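PDB 2Y6U: peroxisomal membrane protein LPX1, which hydrolyses acyl esters in peroxisomes, with lipase and phospholipase A activity, and adopts the alpha/beta-hydrolase fold. Local coordinates for residues I142-G147 with I166-V171. Sequence-based numbering, arbitrary orientation. Where two conformers were deposited one is given.
Sequences IGHSMG and ILIEPV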
# COMPACT_ATOMS: atom_id res chain seq x y z
N ILE A 142 -0.12 17.19 -5.17
CA ILE A 142 -1.10 18.21 -5.36
C ILE A 142 -2.31 17.53 -6.03
O ILE A 142 -2.21 16.92 -7.11
CB ILE A 142 -0.62 19.40 -6.23
CG1 ILE A 142 0.73 19.96 -5.74
CG2 ILE A 142 -1.78 20.47 -6.37
CD1 ILE A 142 1.96 19.32 -6.41
N GLY A 143 -3.48 17.59 -5.40
CA GLY A 143 -4.62 16.89 -5.96
C GLY A 143 -5.85 17.76 -5.94
O GLY A 143 -6.09 18.47 -4.95
N HIS A 144 -6.58 17.76 -7.02
CA HIS A 144 -7.94 18.35 -7.05
C HIS A 144 -9.05 17.27 -6.83
O HIS A 144 -9.07 16.28 -7.53
CB HIS A 144 -8.11 19.03 -8.40
CG HIS A 144 -9.45 19.62 -8.60
ND1 HIS A 144 -10.30 19.23 -9.60
CD2 HIS A 144 -10.13 20.52 -7.86
CE1 HIS A 144 -11.45 19.89 -9.49
NE2 HIS A 144 -11.36 20.72 -8.47
N SER A 145 -10.06 17.52 -6.01
CA SER A 145 -11.41 16.71 -6.07
C SER A 145 -11.09 15.28 -5.71
O SER A 145 -10.50 15.04 -4.61
CB SER A 145 -12.21 16.94 -7.42
OG SER A 145 -12.84 15.82 -8.08
N MET A 146 -11.38 14.32 -6.58
CA MET A 146 -10.87 12.96 -6.40
C MET A 146 -9.37 12.86 -6.10
O MET A 146 -8.95 12.06 -5.23
CB MET A 146 -11.18 12.18 -7.69
CG MET A 146 -10.74 10.84 -7.77
SD MET A 146 -11.01 10.14 -9.49
CE MET A 146 -10.01 10.97 -10.47
N GLY A 147 -8.56 13.68 -6.78
CA GLY A 147 -7.13 13.69 -6.63
C GLY A 147 -6.69 14.12 -5.24
O GLY A 147 -5.67 13.68 -4.73
N ILE A 166 -1.00 19.17 -0.94
CA ILE A 166 -1.75 20.35 -1.30
C ILE A 166 -3.06 19.83 -1.93
O ILE A 166 -3.06 19.15 -2.97
CB ILE A 166 -1.02 21.25 -2.30
CG1 ILE A 166 0.37 21.65 -1.74
CG2 ILE A 166 -1.95 22.47 -2.63
CD1 ILE A 166 1.18 22.59 -2.63
N LEU A 167 -4.15 20.05 -1.25
CA LEU A 167 -5.44 19.55 -1.63
C LEU A 167 -6.28 20.70 -2.12
O LEU A 167 -6.56 21.65 -1.35
CB LEU A 167 -6.08 18.89 -0.38
CG LEU A 167 -5.24 17.96 0.47
CD1 LEU A 167 -6.07 17.45 1.67
CD2 LEU A 167 -4.69 16.78 -0.33
N ILE A 168 -6.73 20.64 -3.37
CA ILE A 168 -7.52 21.73 -3.92
C ILE A 168 -8.94 21.15 -4.00
O ILE A 168 -9.21 20.23 -4.76
CB ILE A 168 -7.04 22.15 -5.28
CG1 ILE A 168 -5.53 22.56 -5.27
CG2 ILE A 168 -7.97 23.32 -5.83
CD1 ILE A 168 -4.88 22.49 -6.70
N GLU A 169 -9.85 21.69 -3.23
CA GLU A 169 -11.22 21.21 -3.22
C GLU A 169 -11.37 19.70 -3.13
O GLU A 169 -12.06 19.05 -3.98
CB GLU A 169 -11.92 21.71 -4.48
CG GLU A 169 -12.24 23.17 -4.46
CD GLU A 169 -13.54 23.48 -3.57
OE1 GLU A 169 -14.50 22.73 -3.67
OE2 GLU A 169 -13.58 24.50 -2.86
N PRO A 170 -10.68 19.07 -2.17
CA PRO A 170 -10.75 17.66 -2.04
C PRO A 170 -12.22 17.23 -1.76
O PRO A 170 -12.94 17.91 -1.02
CB PRO A 170 -9.87 17.34 -0.83
CG PRO A 170 -9.90 18.57 -0.03
CD PRO A 170 -9.98 19.71 -1.06
N VAL A 171 -12.57 16.03 -2.28
CA VAL A 171 -13.87 15.41 -2.03
C VAL A 171 -13.68 14.17 -1.13
O VAL A 171 -13.06 13.21 -1.57
CB VAL A 171 -14.52 14.95 -3.37
CG1 VAL A 171 -15.84 14.12 -3.08
CG2 VAL A 171 -14.84 16.24 -4.22
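Ile142-His144 and Ile166-Ile168 run as parallel neighbours, their axes 4.8 Å apart at closest approach and 15° from parallel, linked by the hydrogen bonds Gly143 N to Ile166 O, Ile168 N to Gly143 O (2.8 Å, almost straight) and Ser145 N to Ile168 O. Beyond the strands, Val171 N is hydrogen-bonded to Ser145 O, at 3.3 Å and from well above the carbonyl plane. On the face carrying Ile142, His144, Ile166 and Ile168, Ile142 CG2 meets the tip of Ile168, CD1, at 3.7 Å, while CG1 lies alongside Ile166. The His144 ring, its CG anti to the backbone N, brings CD2 to 3.2 Å from Ile168 O, with Glu169 CB at 4.0 Å; its NE2 is hydrogen-bonded to His323 O. At the turn, Ser145 has the strained phi/psi of 64°/-122° expected of a nucleophile elbow, consistent with Gly143, Ser145 and Gly147 forming the GxSxG motif of alpha/beta hydrolases. Ser145 OG bonds to Ser61 N, whereas Glu169 holds His323 ND1 through OE1 and Gly292 N through OE2. The contact pairs the two strands of the beta-alpha-beta unit whose crossover contains helix 146-157, with strands 51-58 and 286-292 on either side and helix 330-347 packed over the isoleucines.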